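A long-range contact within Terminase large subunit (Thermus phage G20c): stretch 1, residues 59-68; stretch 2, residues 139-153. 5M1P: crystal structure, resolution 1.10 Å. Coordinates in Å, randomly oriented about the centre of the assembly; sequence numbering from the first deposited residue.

Stretch 1 (59-68) TGAIACLERM
Stretch 2, residues 139-153: GQVAVPNDKTILDEL

The two stretches, at least 79 residues apart in sequence wherever they touch, bury 400 Å² of surface between them, both sides summed. Stretch 1 enters through a loop and runs as a strand to M68 and beyond the stretch, extended except at A63, where phi/psi is -91/-30. Stretch 2 begins at G139, where a helix ends in a Schellman motif, forms a short strand at 142-144, and turns into a helix at K147. The two strands run in broadly the same direction, 28° apart with axes approaching to 5.0 Å, whereas the helix crosses the first strand at 82°, its axis 12.1 Å away at closest.

Direct backbone hydrogen bonding is limited to one link: I62 N donates to A142 O at 3.0 Å with an N-H...O angle of 170°, nearly linear. The nearest CA pairs around it are A61 and A142 at 4.8 Å and I62 and V143 at 5.3 Å. Ahead of this bond the chains diverge, G60 and Q140 lying 6.2 Å apart by CA. Here G60 O and Q140 O come within 3.2 Å, but both are acceptors and cannot bond to each other. Water 1 serves this end instead, donating to T59 O at 2.9 Å and to Q140 O at 2.7 Å. G60 has phi/psi of 77/15, a positive phi that favours glycine, and an ideal CB there would point toward stretch 2, only 3.2 Å from Q140 O. Within the loop, A61 N donates to T59 OG1 at 3.2 Å, with T59 chi1 in p.

Apolar packing runs along stretch 1 from A61 to L65. A61 and A142 each point their CB sideways, and the two methyls meet, A61 CB 4.0 Å from A142 CB. I62 (phi/psi -68/124, rotamer mm) points toward stretch 2 and spreads over two residues: its CG1 is 4.2 Å from V143 CG1 and its CG2 3.8 Å from P144 CD. P144 (-57/135, C-gamma exo) also meets L65, whose CB lies 4.3 Å from P144 CG. L65 is extended (-134/125), with chi1 t and chi2 off-rotamer at 143°; its CD1 reaches I149 CD1 at 3.9 Å. The CA-to-CB bond of I149 points sideways to stretch 1, but the end of its mt side chain comes nearer. I62, P144, L65 and I149 are buried, as befits their hydrocarbon side chains.

D146 (chi1 t) is the N-cap of the helix; its OD2 accepts a weak bond from I149 N at 3.3 Å.

The polar end is built around R67, whose CA-to-CB bond points toward stretch 2, with chi1 to chi3 all t and chi4 at -89°. One face of its guanidinium is covered by the methyl of T148 (chi1 m), with R67 NH1 3.9 Å from T148 CG2. R67 NH2 lies 4.1 Å from OE2 of E152 (chi1 t, chi2 t, chi3 97°), beyond a salt bridge, and that oxygen sits well out of the guanidinium plane, so the attraction is between charges alone. Water 2 supplies the hydrogen-bonded connection, accepting from R67 NH2 at 2.9 Å and donating to E152 OE2 at 2.8 Å.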

ATOM      1  N   THR A  59       8.116   9.322 -11.110  1.00 12.93           N
ATOM      2  CA  THR A  59       9.402   9.153 -10.409  1.00 12.01           C
ATOM      3  C   THR A  59       9.564   7.813  -9.691  1.00 11.56           C
ATOM      4  O   THR A  59      10.685   7.443  -9.338  1.00 11.71           O
ATOM      5  CB  THR A  59       9.605  10.250  -9.362  1.00 11.95           C
ATOM      6  OG1 THR A  59       8.659  10.071  -8.300  1.00 11.82           O
ATOM      7  CG2 THR A  59       9.474  11.640  -9.988  1.00 12.08           C
ATOM      8  N   GLY A  60       8.458   7.107  -9.444  1.00 11.12           N
ATOM      9  CA  GLY A  60       8.509   5.858  -8.686  1.00 11.49           C
ATOM     10  C   GLY A  60       8.662   6.062  -7.190  1.00 11.19           C
ATOM     11  O   GLY A  60       8.980   5.106  -6.480  1.00 12.28           O
ATOM     12  N   ALA A  61       8.429   7.282  -6.695  1.00 10.56           N
ATOM     13  CA  ALA A  61       8.551   7.594  -5.276  1.00 10.56           C
ATOM     14  C   ALA A  61       7.200   7.784  -4.612  1.00  9.94           C
ATOM     15  O   ALA A  61       6.295   8.393  -5.175  1.00  9.77           O
ATOM     16  CB  ALA A  61       9.406   8.833  -5.079  1.00 10.76           C
ATOM     17  N   ILE A  62       7.073   7.257  -3.400  1.00  9.74           N
ATOM     18  CA  ILE A  62       5.922   7.530  -2.568  1.00  9.82           C
ATOM     19  C   ILE A  62       5.975   8.998  -2.147  1.00  9.69           C
ATOM     20  O   ILE A  62       6.985   9.474  -1.601  1.00 11.14           O
ATOM     21  CB  ILE A  62       5.886   6.609  -1.328  1.00  9.95           C
ATOM     22  CG1 ILE A  62       5.718   5.141  -1.744  1.00 10.17           C
ATOM     23  CG2 ILE A  62       4.816   7.049  -0.340  1.00 10.32           C
ATOM     24  CD1 ILE A  62       4.439   4.836  -2.493  1.00 10.00           C
ATOM     25  N   ALA A  63       4.903   9.723  -2.448  1.00  9.28           N
ATOM     26  CA  ALA A  63       4.771  11.141  -2.103  1.00  9.22           C
ATOM     27  C   ALA A  63       4.107  11.337  -0.751  1.00  8.98           C
ATOM     28  O   ALA A  63       4.358  12.330  -0.068  1.00  9.08           O
ATOM     29  CB  ALA A  63       3.972  11.862  -3.175  1.00  9.46           C
ATOM     30  N   CYS A  64       3.230  10.403  -0.359  1.00  8.77           N
ATOM     31  CA  CYS A  64       2.459  10.530   0.867  1.00  9.46           C
ATOM     32  C   CYS A  64       1.967   9.147   1.252  1.00  9.21           C
ATOM     33  O   CYS A  64       1.614   8.357   0.368  1.00  8.63           O
ATOM     34  CB  CYS A  64       1.271  11.459   0.613  1.00  9.97           C
ATOM     35  SG  CYS A  64       0.307  11.821   2.085  1.00 11.73           S
ATOM     36  N   LEU A  65       1.970   8.847   2.542  1.00  9.36           N
ATOM     37  CA  LEU A  65       1.404   7.596   3.031  1.00  9.55           C
ATOM     38  C   LEU A  65       0.530   7.908   4.225  1.00  9.58           C
ATOM     39  O   LEU A  65       0.992   8.539   5.163  1.00  9.90           O
ATOM     40  CB  LEU A  65       2.530   6.635   3.407  1.00  9.91           C
ATOM     41  CG  LEU A  65       2.040   5.235   3.823  1.00 10.42           C
ATOM     42  CD1 LEU A  65       3.012   4.183   3.313  1.00 10.82           C
ATOM     43  CD2 LEU A  65       1.832   5.103   5.320  1.00 10.58           C
ATOM     44  N   GLU A  66      -0.734   7.489   4.180  1.00  9.16           N
ATOM     45  CA  GLU A  66      -1.668   7.720   5.274  1.00  9.87           C
ATOM     46  C   GLU A  66      -2.018   6.382   5.878  1.00  9.68           C
ATOM     47  O   GLU A  66      -2.305   5.431   5.148  1.00 10.46           O
ATOM     48  CB  GLU A  66      -2.927   8.442   4.783  1.00 10.41           C
ATOM     49  CG  GLU A  66      -3.870   8.823   5.915  1.00 11.37           C
ATOM     50  CD  GLU A  66      -4.872   9.896   5.545  1.00 12.25           C
ATOM     51  OE1 GLU A  66      -5.030  10.202   4.352  1.00 14.05           O
ATOM     52  OE2 GLU A  66      -5.493  10.455   6.476  1.00 14.11           O
ATOM     53  N   ARG A  67      -1.963   6.317   7.203  1.00  9.88           N
ATOM     54  CA  ARG A  67      -2.196   5.074   7.918  1.00 10.31           C
ATOM     55  C   ARG A  67      -2.961   5.347   9.199  1.00 10.97           C
ATOM     56  O   ARG A  67      -2.631   6.258   9.949  1.00 11.53           O
ATOM     57  CB  ARG A  67      -0.860   4.416   8.244  1.00 10.36           C
ATOM     58  CG  ARG A  67      -0.967   3.143   9.078  1.00 10.49           C
ATOM     59  CD  ARG A  67       0.314   2.345   8.961  1.00 10.53           C
ATOM     60  NE  ARG A  67       0.346   1.072   9.688  1.00 10.82           N
ATOM     61  CZ  ARG A  67       0.739   0.903  10.954  1.00 11.04           C
ATOM     62  NH1 ARG A  67       1.084   1.935  11.728  1.00 11.62           N
ATOM     63  NH2 ARG A  67       0.782  -0.328  11.454  1.00 11.14           N
ATOM     64  N   MET A  68      -3.996   4.564   9.454  1.00 11.61           N
ATOM     65  CA  MET A  68      -4.639   4.621  10.765  1.00 13.29           C
ATOM     66  C   MET A  68      -5.375   3.326  11.002  1.00 12.64           C
ATOM     67  O   MET A  68      -5.453   2.486  10.126  1.00 12.48           O
ATOM     68  CB  MET A  68      -5.575   5.829  10.890  1.00 15.54           C
ATOM     69  CG  MET A  68      -6.745   5.842   9.925  1.00 16.98           C
ATOM     70  SD  MET A  68      -6.308   6.019   8.188  1.00 20.50           S
ATOM     71  CE  MET A  68      -7.966   6.134   7.506  1.00 19.48           C
ATOM     72  N   GLY A 139      16.324  -0.817  -7.196  1.00 11.99           N
ATOM     73  CA  GLY A 139      16.530   0.536  -6.703  1.00 11.80           C
ATOM     74  C   GLY A 139      15.462   1.513  -7.153  1.00 11.84           C
ATOM     75  O   GLY A 139      15.719   2.709  -7.225  1.00 11.67           O
ATOM     76  N   GLN A 140      14.266   1.007  -7.455  1.00 11.83           N
ATOM     77  CA  GLN A 140      13.173   1.839  -7.980  1.00 11.97           C
ATOM     78  C   GLN A 140      12.050   2.142  -6.976  1.00 11.23           C
ATOM     79  O   GLN A 140      11.109   2.872  -7.292  1.00 11.55           O
ATOM     80  CB  GLN A 140      12.622   1.190  -9.251  1.00 13.43           C
ATOM     81  CG  GLN A 140      13.664   1.160 -10.362  1.00 14.95           C
ATOM     82  CD  GLN A 140      13.148   0.601 -11.667  1.00 16.71           C
ATOM     83  OE1 GLN A 140      12.904   1.345 -12.617  1.00 20.20           O
ATOM     84  NE2 GLN A 140      12.976  -0.712 -11.722  1.00 17.64           N
ATOM     85  N   VAL A 141      12.156   1.603  -5.765  1.00 10.20           N
ATOM     86  CA  VAL A 141      11.163   1.810  -4.716  1.00  9.84           C
ATOM     87  C   VAL A 141      11.726   2.816  -3.721  1.00  9.72           C
ATOM     88  O   VAL A 141      12.868   2.680  -3.264  1.00  9.72           O
ATOM     89  CB  VAL A 141      10.790   0.476  -4.032  1.00  9.65           C
ATOM     90  CG1 VAL A 141       9.792   0.683  -2.895  1.00  9.55           C
ATOM     91  CG2 VAL A 141      10.207  -0.501  -5.045  1.00  9.80           C
ATOM     92  N   ALA A 142      10.945   3.851  -3.431  1.00  9.78           N
ATOM     93  CA  ALA A 142      11.346   4.911  -2.524  1.00  9.38           C
ATOM     94  C   ALA A 142      10.188   5.231  -1.599  1.00  9.39           C
ATOM     95  O   ALA A 142       9.099   5.572  -2.061  1.00  9.29           O
ATOM     96  CB  ALA A 142      11.768   6.137  -3.317  1.00  9.41           C
ATOM     97  N   VAL A 143      10.407   5.069  -0.296  1.00  9.28           N
ATOM     98  CA  VAL A 143       9.362   5.173   0.713  1.00  9.48           C
ATOM     99  C   VAL A 143       9.743   6.125   1.847  1.00  9.24           C
ATOM    100  O   VAL A 143      10.929   6.396   2.044  1.00  9.13           O
ATOM    101  CB  VAL A 143       9.028   3.785   1.316  1.00  9.83           C
ATOM    102  CG1 VAL A 143       8.629   2.811   0.222  1.00  9.91           C
ATOM    103  CG2 VAL A 143      10.175   3.202   2.143  1.00 10.09           C
ATOM    104  N   PRO A 144       8.745   6.615   2.608  1.00  9.85           N
ATOM    105  CA  PRO A 144       9.072   7.397   3.794  1.00 10.10           C
ATOM    106  C   PRO A 144       9.965   6.608   4.745  1.00 10.27           C
ATOM    107  O   PRO A 144       9.717   5.432   4.985  1.00 10.60           O
ATOM    108  CB  PRO A 144       7.709   7.666   4.433  1.00 10.25           C
ATOM    109  CG  PRO A 144       6.719   7.508   3.333  1.00  9.89           C
ATOM    110  CD  PRO A 144       7.286   6.457   2.437  1.00  9.82           C
ATOM    111  N   ASN A 145      11.005   7.258   5.254  1.00 10.41           N
ATOM    112  CA  ASN A 145      12.000   6.624   6.100  1.00 10.95           C
ATOM    113  C   ASN A 145      11.444   6.542   7.518  1.00 11.00           C
ATOM    114  O   ASN A 145      11.857   7.265   8.434  1.00 10.89           O
ATOM    115  CB  ASN A 145      13.308   7.425   6.026  1.00 11.23           C
ATOM    116  CG  ASN A 145      14.467   6.724   6.694  1.00 11.52           C
ATOM    117  OD1 ASN A 145      14.326   5.620   7.233  1.00 11.91           O
ATOM    118  ND2 ASN A 145      15.628   7.359   6.657  1.00 11.92           N
ATOM    119  N   ASP A 146      10.505   5.622   7.689  1.00 11.21           N
ATOM    120  CA  ASP A 146       9.743   5.481   8.906  1.00 11.48           C
ATOM    121  C   ASP A 146       9.973   4.064   9.388  1.00 11.10           C
ATOM    122  O   ASP A 146       9.772   3.114   8.628  1.00 11.12           O
ATOM    123  CB  ASP A 146       8.264   5.716   8.607  1.00 12.36           C
ATOM    124  CG  ASP A 146       7.395   5.480   9.805  1.00 13.40           C
ATOM    125  OD1 ASP A 146       7.389   6.332  10.722  1.00 14.94           O
ATOM    126  OD2 ASP A 146       6.741   4.427   9.840  1.00 14.46           O
ATOM    127  N   LYS A 147      10.357   3.917  10.643  1.00 11.10           N
ATOM    128  CA  LYS A 147      10.750   2.608  11.146  1.00 11.39           C
ATOM    129  C   LYS A 147       9.633   1.574  11.036  1.00 11.14           C
ATOM    130  O   LYS A 147       9.889   0.423  10.726  1.00 11.13           O
ATOM    131  CB  LYS A 147      11.218   2.717  12.593  1.00 12.02           C
ATOM    132  N   THR A 148       8.393   1.989  11.273  1.00 10.34           N
ATOM    133  CA  THR A 148       7.258   1.074  11.179  1.00 10.29           C
ATOM    134  C   THR A 148       7.104   0.486   9.772  1.00 10.03           C
ATOM    135  O   THR A 148       6.841  -0.704   9.618  1.00  9.62           O
ATOM    136  CB  THR A 148       5.965   1.766  11.610  1.00 10.68           C
ATOM    137  OG1 THR A 148       6.137   2.293  12.935  1.00 11.08           O
ATOM    138  CG2 THR A 148       4.789   0.779  11.608  1.00 10.85           C
ATOM    139  N   ILE A 149       7.287   1.326   8.757  1.00  9.37           N
ATOM    140  CA  ILE A 149       7.219   0.883   7.375  1.00  9.51           C
ATOM    141  C   ILE A 149       8.355  -0.092   7.071  1.00  9.50           C
ATOM    142  O   ILE A 149       8.140  -1.167   6.502  1.00 10.01           O
ATOM    143  CB  ILE A 149       7.318   2.085   6.404  1.00  9.39           C
ATOM    144  CG1 ILE A 149       6.083   2.989   6.528  1.00  9.79           C
ATOM    145  CG2 ILE A 149       7.469   1.579   4.977  1.00  9.24           C
ATOM    146  CD1 ILE A 149       6.129   4.271   5.707  1.00 10.14           C
ATOM    147  N   LEU A 150       9.572   0.302   7.427  1.00  9.61           N
ATOM    148  CA  LEU A 150      10.736  -0.517   7.143  1.00  9.65           C
ATOM    149  C   LEU A 150      10.667  -1.854   7.864  1.00  9.30           C
ATOM    150  O   LEU A 150      10.968  -2.891   7.284  1.00  9.27           O
ATOM    151  CB  LEU A 150      12.004   0.238   7.518  1.00 10.16           C
ATOM    152  CG  LEU A 150      12.231   1.540   6.731  1.00 11.20           C
ATOM    153  CD1 LEU A 150      13.568   2.142   7.130  1.00 11.49           C
ATOM    154  CD2 LEU A 150      12.178   1.344   5.227  1.00 11.69           C
ATOM    155  N   ASP A 151      10.242  -1.806   9.113  1.00  9.17           N
ATOM    156  CA  ASP A 151      10.036  -3.030   9.913  1.00  9.00           C
ATOM    157  C   ASP A 151       9.007  -3.976   9.293  1.00  8.96           C
ATOM    158  O   ASP A 151       9.219  -5.190   9.249  1.00  8.51           O
ATOM    159  CB  ASP A 151       9.590  -2.698  11.340  1.00  9.20           C
ATOM    160  CG  ASP A 151      10.705  -2.142  12.211  1.00  9.62           C
ATOM    161  OD1 ASP A 151      11.883  -2.160  11.809  1.00 11.23           O
ATOM    162  OD2 ASP A 151      10.377  -1.700  13.335  1.00  9.86           O
ATOM    163  N   GLU A 152       7.896  -3.432   8.816  1.00  8.76           N
ATOM    164  CA  GLU A 152       6.862  -4.292   8.239  1.00  8.79           C
ATOM    165  C   GLU A 152       7.365  -5.002   6.980  1.00  8.44           C
ATOM    166  O   GLU A 152       7.056  -6.176   6.762  1.00  8.53           O
ATOM    167  CB  GLU A 152       5.569  -3.518   7.947  1.00  9.35           C
ATOM    168  CG  GLU A 152       4.347  -4.409   8.070  1.00  9.71           C
ATOM    169  CD  GLU A 152       3.049  -3.658   7.916  1.00  9.97           C
ATOM    170  OE1 GLU A 152       2.526  -3.678   6.807  1.00 10.39           O
ATOM    171  OE2 GLU A 152       2.562  -3.072   8.909  1.00  9.96           O
ATOM    172  N   LEU A 153       8.168  -4.297   6.176  1.00  8.38           N
ATOM    173  CA  LEU A 153       8.833  -4.905   5.029  1.00  8.82           C
ATOM    174  C   LEU A 153       9.864  -5.938   5.478  1.00  8.95           C
ATOM    175  O   LEU A 153       9.886  -7.045   4.953  1.00  9.35           O
ATOM    176  CB  LEU A 153       9.504  -3.825   4.170  1.00  9.10           C
ATOM    177  CG  LEU A 153       8.557  -2.853   3.461  1.00  9.36           C
ATOM    178  CD1 LEU A 153       9.341  -1.657   2.951  1.00  9.53           C
ATOM    179  CD2 LEU A 153       7.833  -3.524   2.313  1.00  9.48           C
TER
HETATM  180  O   HOH W   1      12.088   5.276  -8.046  1.00 19.10           O
HETATM  181  O   HOH W   2       0.075  -1.894   9.113  1.00 10.67           O